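Local coordinates for protein protease Do-like 1, chloroplastic (Arabidopsis thaliana, PDB 3QO6) that acts as a chloroplast serine protease of the Deg/HtrA type, required at high temperature, and may degrade damaged proteins, at residues B[31-36]-B[70-75]; B[267-272]-B[326-331]. One frame throughout, in Å; residues are numbered along the deposited sequence.

Interaction 1: residues B[31-36]-B[70-75]; sequences VYITNL and YHVIRG
Asn-35 reaches Val-72 with its side chain extended from strand 30-40: CG stands anti to the backbone N (chi1 -172°). Asn-35 ND2 then gives two hydrogen bonds. Asn-35 ND2 bonds to Val-72 O at 3.1 Å, nearly straight at 163°. Asn-35 ND2 to Arg-74 O is 3.2 Å. Both acceptors lie in the plane of the Asn-35 amide, so the two bonds fix its rotation. The Arg-74 carbonyl is met from above its own plane. An alanine in place of Asn-35 would probably leave the carbonyls of Val-72 and Arg-74 without this shared donor and the segment 70-75 freer to move. That segment starts as a short, weakly bonded helical turn that carries His-71, the predicted charge-relay histidine of the trypsin-like fold. His-71 ND1 is hydrogen-bonded to Asp-101. The strand belongs to the six-stranded barrel of the same fold. Ile-33, two residues earlier on the strand, also faces this segment, and its CG2 touches two side chains. Ile-33 CG2 lies 4.0 Å from Val-72 CG1. Ile-33 CG2 also lies 4.2 Å from Ile-73 CD1, where the two isoleucines cross at about a right angle. Leu-105 of strand 102-107 packs on both isoleucines.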
loop_
_atom_site.group_PDB
_atom_site.type_symbol
_atom_site.label_atom_id
_atom_site.label_comp_id
_atom_site.label_asym_id
_atom_site.label_seq_id
_atom_site.Cartn_x
_atom_site.Cartn_y
_atom_site.Cartn_z
ATOM N N VAL B 31 -26.662 13.359 24.466
ATOM C CA VAL B 31 -26.205 12.146 25.140
ATOM C C VAL B 31 -25.135 11.390 24.346
ATOM O O VAL B 31 -25.013 11.587 23.122
ATOM C CB VAL B 31 -27.389 11.160 25.400
ATOM C CG1 VAL B 31 -28.541 11.911 26.056
ATOM C CG2 VAL B 31 -27.831 10.473 24.082
ATOM N N TYR B 32 -24.376 10.531 25.048
ATOM C CA TYR B 32 -23.332 9.706 24.442
ATOM C C TYR B 32 -23.929 8.284 24.285
ATOM O O TYR B 32 -24.592 7.798 25.178
ATOM C CB TYR B 32 -22.108 9.713 25.365
ATOM C CG TYR B 32 -20.795 9.211 24.756
ATOM C CD1 TYR B 32 -19.640 10.019 24.762
ATOM C CD2 TYR B 32 -20.682 7.911 24.236
ATOM C CE1 TYR B 32 -18.403 9.540 24.270
ATOM C CE2 TYR B 32 -19.460 7.419 23.742
ATOM C CZ TYR B 32 -18.322 8.234 23.759
ATOM O OH TYR B 32 -17.124 7.747 23.254
ATOM N N ILE B 33 -23.713 7.618 23.156
ATOM C CA ILE B 33 -24.262 6.280 22.942
ATOM C C ILE B 33 -23.190 5.201 22.752
ATOM O O ILE B 33 -22.351 5.322 21.875
ATOM C CB ILE B 33 -25.179 6.282 21.679
ATOM C CG1 ILE B 33 -26.495 7.014 21.995
ATOM C CG2 ILE B 33 -25.409 4.839 21.161
ATOM C CD1 ILE B 33 -27.490 7.062 20.812
ATOM N N THR B 34 -23.208 4.131 23.546
ATOM C CA THR B 34 -22.196 3.083 23.328
ATOM C C THR B 34 -22.713 1.748 22.801
ATOM O O THR B 34 -23.548 1.090 23.417
ATOM C CB THR B 34 -21.378 2.762 24.569
ATOM O OG1 THR B 34 -21.302 3.920 25.408
ATOM C CG2 THR B 34 -19.961 2.323 24.139
ATOM N N ASN B 35 -22.148 1.368 21.658
ATOM C CA ASN B 35 -22.448 0.150 20.910
ATOM C C ASN B 35 -21.536 -0.993 21.391
ATOM O O ASN B 35 -20.485 -1.211 20.789
ATOM C CB ASN B 35 -22.170 0.462 19.426
ATOM C CG ASN B 35 -22.611 -0.643 18.469
ATOM O OD1 ASN B 35 -22.267 -1.821 18.644
ATOM N ND2 ASN B 35 -23.359 -0.256 17.426
ATOM N N LEU B 36 -21.910 -1.713 22.452
ATOM C CA LEU B 36 -21.065 -2.815 22.962
ATOM C C LEU B 36 -21.180 -4.110 22.160
ATOM O O LEU B 36 -22.283 -4.605 21.928
ATOM C CB LEU B 36 -21.402 -3.139 24.420
ATOM C CG LEU B 36 -21.105 -2.097 25.492
ATOM C CD1 LEU B 36 -21.667 -0.742 25.073
ATOM C CD2 LEU B 36 -21.719 -2.575 26.823
ATOM N N TYR B 70 -29.639 5.629 12.768
ATOM C CA TYR B 70 -29.760 4.204 12.833
ATOM C C TYR B 70 -28.381 3.571 12.680
ATOM O O TYR B 70 -28.044 2.648 13.435
ATOM C CB TYR B 70 -30.669 3.691 11.739
ATOM C CG TYR B 70 -30.610 2.195 11.605
ATOM C CD1 TYR B 70 -30.757 1.363 12.734
ATOM C CD2 TYR B 70 -30.440 1.600 10.352
ATOM C CE1 TYR B 70 -30.736 -0.011 12.611
ATOM C CE2 TYR B 70 -30.421 0.229 10.220
ATOM C CZ TYR B 70 -30.565 -0.575 11.345
ATOM O OH TYR B 70 -30.492 -1.944 11.184
ATOM N N HIS B 71 -27.569 4.072 11.738
ATOM C CA HIS B 71 -26.257 3.459 11.525
ATOM C C HIS B 71 -25.372 3.395 12.763
ATOM O O HIS B 71 -24.430 2.626 12.801
ATOM C CB HIS B 71 -25.501 4.095 10.336
ATOM C CG HIS B 71 -24.769 5.362 10.662
ATOM N ND1 HIS B 71 -25.237 6.606 10.297
ATOM C CD2 HIS B 71 -23.615 5.578 11.339
ATOM C CE1 HIS B 71 -24.406 7.532 10.743
ATOM N NE2 HIS B 71 -23.414 6.936 11.379
ATOM N N VAL B 72 -25.701 4.179 13.781
ATOM C CA VAL B 72 -24.948 4.198 15.037
ATOM C C VAL B 72 -25.360 3.013 15.928
ATOM O O VAL B 72 -24.572 2.507 16.723
ATOM C CB VAL B 72 -25.249 5.514 15.810
ATOM C CG1 VAL B 72 -24.776 5.425 17.249
ATOM C CG2 VAL B 72 -24.604 6.688 15.107
ATOM N N ILE B 73 -26.612 2.589 15.773
ATOM C CA ILE B 73 -27.247 1.517 16.538
ATOM C C ILE B 73 -27.040 0.147 15.898
ATOM O O ILE B 73 -26.939 -0.871 16.591
ATOM C CB ILE B 73 -28.774 1.827 16.648
ATOM C CG1 ILE B 73 -28.987 2.923 17.675
ATOM C CG2 ILE B 73 -29.585 0.618 16.971
ATOM C CD1 ILE B 73 -28.249 2.740 18.947
ATOM N N ARG B 74 -26.989 0.122 14.571
ATOM C CA ARG B 74 -26.812 -1.128 13.844
ATOM C C ARG B 74 -25.818 -2.071 14.495
ATOM O O ARG B 74 -24.722 -1.654 14.888
ATOM C CB ARG B 74 -26.337 -0.852 12.416
ATOM C CG ARG B 74 -27.435 -0.652 11.393
ATOM C CD ARG B 74 -27.664 -1.908 10.554
ATOM N NE ARG B 74 -26.510 -2.226 9.717
ATOM C CZ ARG B 74 -26.217 -3.445 9.272
ATOM N NH1 ARG B 74 -26.994 -4.492 9.575
ATOM N NH2 ARG B 74 -25.129 -3.619 8.533
ATOM N N GLY B 75 -26.215 -3.340 14.602
ATOM C CA GLY B 75 -25.362 -4.392 15.155
ATOM C C GLY B 75 -24.925 -4.417 16.616
ATOM O O GLY B 75 -23.958 -5.095 16.946
#

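Interaction 2: residues B[267-272]-B[326-331]; sequences AGLQST and ISVTLE
The loop leaving helix 263-266 in the PDZ domain packs here on strand 326-332. Ala-267 and Leu-269 supply the side chains from the loop, and Ile-326 and Val-328 supply those from the strand. Gly-268 lies between the two loop residues in sequence. It takes a positive phi of 74° and ends the helix in a Schellman motif. Ala-267 precedes the glycine and Leu-269 follows it, and both reach the strand.

Ala-267 points its CB toward the strand. There Ala-267 CB lies 3.7 Å from Val-328 CG2. The backbone oxygen Ser-327 O is 3.6 Å from Ala-267 CB. Ala-267 CB is also 4.0 Å from Ile-326 CG2. The same methyl group, Ile-326 CG2, meets the backbone oxygen Ala-267 O at 3.4 Å.

Leu-269 makes its contact with one branch. Leu-269 CD1 sits 3.6 Å from Ile-326 CD1 and 3.7 Å from Ile-326 CG2. The methyl therefore meets both arms of the isoleucine. The Leu-269 and Ile-326 side chains lie alongside one another and run in opposing senses. Val-328 CG2 is more distant from Leu-269 CD1, at 4.3 Å.

Ile-326 and Val-328 are alternate residues of the strand, and both point toward the loop. The strand is held on strand 312-318 by backbone bonds from Ile-326 to Val-315 and from Val-328 to Val-313. Pro-263 and Leu-235 also touch Val-328. The arrangement is apolar packing of the loop after a helix on a sheet strand, as in PDZ domains, where helices cap a partly open beta barrel.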
loop_
_atom_site.group_PDB
_atom_site.type_symbol
_atom_site.label_atom_id
_atom_site.label_comp_id
_atom_site.label_asym_id
_atom_site.label_seq_id
_atom_site.Cartn_x
_atom_site.Cartn_y
_atom_site.Cartn_z
ATOM N N ALA B 267 -49.549 -5.548 -11.675
ATOM C CA ALA B 267 -49.965 -4.584 -12.683
ATOM C C ALA B 267 -49.395 -4.942 -14.036
ATOM O O ALA B 267 -49.608 -4.198 -14.999
ATOM C CB ALA B 267 -49.517 -3.190 -12.309
ATOM N N GLY B 268 -48.640 -6.047 -14.092
ATOM C CA GLY B 268 -48.054 -6.519 -15.344
ATOM C C GLY B 268 -46.853 -5.840 -16.037
ATOM O O GLY B 268 -46.776 -5.850 -17.288
ATOM N N LEU B 269 -45.933 -5.243 -15.271
ATOM C CA LEU B 269 -44.741 -4.651 -15.875
ATOM C C LEU B 269 -43.814 -5.813 -16.231
ATOM O O LEU B 269 -43.744 -6.805 -15.495
ATOM C CB LEU B 269 -44.028 -3.722 -14.903
ATOM C CG LEU B 269 -44.338 -2.248 -15.109
ATOM C CD1 LEU B 269 -45.819 -2.008 -14.827
ATOM C CD2 LEU B 269 -43.442 -1.400 -14.203
ATOM N N GLN B 270 -43.093 -5.695 -17.344
ATOM C CA GLN B 270 -42.212 -6.778 -17.774
ATOM C C GLN B 270 -40.767 -6.658 -17.333
ATOM O O GLN B 270 -40.179 -5.573 -17.344
ATOM C CB GLN B 270 -42.246 -6.905 -19.286
ATOM C CG GLN B 270 -43.640 -7.070 -19.854
ATOM C CD GLN B 270 -43.655 -6.937 -21.363
ATOM O OE1 GLN B 270 -44.704 -6.718 -21.962
ATOM N NE2 GLN B 270 -42.483 -7.068 -21.988
ATOM N N SER B 271 -40.200 -7.802 -16.970
ATOM C CA SER B 271 -38.821 -7.895 -16.526
ATOM C C SER B 271 -37.872 -8.160 -17.704
ATOM O O SER B 271 -38.302 -8.468 -18.819
ATOM C CB SER B 271 -38.720 -9.019 -15.508
ATOM O OG SER B 271 -39.792 -8.925 -14.586
ATOM N N THR B 272 -36.575 -8.035 -17.459
ATOM C CA THR B 272 -35.585 -8.270 -18.502
ATOM C C THR B 272 -35.326 -9.770 -18.569
ATOM O O THR B 272 -35.148 -10.390 -17.523
ATOM C CB THR B 272 -34.295 -7.547 -18.158
ATOM O OG1 THR B 272 -34.573 -6.153 -18.008
ATOM C CG2 THR B 272 -33.263 -7.750 -19.243
ATOM N N ILE B 326 -49.230 2.532 -17.333
ATOM C CA ILE B 326 -49.735 1.455 -16.481
ATOM C C ILE B 326 -50.013 1.979 -15.086
ATOM O O ILE B 326 -49.212 2.708 -14.504
ATOM C CB ILE B 326 -48.724 0.280 -16.403
ATOM C CG1 ILE B 326 -48.489 -0.273 -17.809
ATOM C CG2 ILE B 326 -49.244 -0.820 -15.480
ATOM C CD1 ILE B 326 -47.621 -1.490 -17.868
ATOM N N SER B 327 -51.169 1.642 -14.549
ATOM C CA SER B 327 -51.459 2.107 -13.218
ATOM C C SER B 327 -51.042 1.043 -12.220
ATOM O O SER B 327 -51.388 -0.136 -12.346
ATOM C CB SER B 327 -52.943 2.461 -13.069
ATOM O OG SER B 327 -53.154 3.850 -13.293
ATOM N N VAL B 328 -50.264 1.468 -11.237
ATOM C CA VAL B 328 -49.809 0.561 -10.206
ATOM C C VAL B 328 -50.201 1.133 -8.861
ATOM O O VAL B 328 -50.037 2.326 -8.619
ATOM C CB VAL B 328 -48.286 0.405 -10.249
ATOM C CG1 VAL B 328 -47.843 -0.681 -9.283
ATOM C CG2 VAL B 328 -47.852 0.063 -11.654
ATOM N N THR B 329 -50.755 0.297 -7.995
ATOM C CA THR B 329 -51.109 0.766 -6.655
ATOM C C THR B 329 -50.021 0.271 -5.701
ATOM O O THR B 329 -49.809 -0.935 -5.522
ATOM C CB THR B 329 -52.497 0.258 -6.183
ATOM O OG1 THR B 329 -53.004 -0.711 -7.104
ATOM C CG2 THR B 329 -53.474 1.413 -6.098
ATOM N N LEU B 330 -49.331 1.227 -5.098
ATOM C CA LEU B 330 -48.238 0.915 -4.205
ATOM C C LEU B 330 -48.628 0.203 -2.924
ATOM O O LEU B 330 -49.529 0.638 -2.214
ATOM C CB LEU B 330 -47.462 2.201 -3.884
ATOM C CG LEU B 330 -46.765 2.878 -5.066
ATOM C CD1 LEU B 330 -47.701 3.831 -5.709
ATOM C CD2 LEU B 330 -45.561 3.628 -4.580
ATOM N N GLU B 331 -47.933 -0.890 -2.629
ATOM C CA GLU B 331 -48.180 -1.662 -1.417
ATOM C C GLU B 331 -47.001 -1.539 -0.475
ATOM O O GLU B 331 -45.879 -1.260 -0.900
ATOM C CB GLU B 331 -48.350 -3.136 -1.749
ATOM C CG GLU B 331 -49.414 -3.410 -2.764
ATOM C CD GLU B 331 -49.249 -4.779 -3.374
ATOM O OE1 GLU B 331 -50.023 -5.120 -4.288
ATOM O OE2 GLU B 331 -48.337 -5.517 -2.938
#

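In the fold
Interaction 1 comes first along the chain and closes before interaction 2 opens. Their centres are 38 Å apart, and their nearest atoms are about 19 Å apart. They lie on opposite sides of the chain's centre and share no sheet. Interaction 1 joins strand 30-40 of the six-stranded barrel to helix 70-73 in the protease part. Interaction 2 joins the loop after helix 263-266 to strand 326-332 in the PDZ domain. The first holds a predicted active-site residue, whereas the second lies away from the predicted catalytic residues. Each is thus local to its own domain. The pairing of protease and PDZ domains in one chain is characteristic of HtrA proteases.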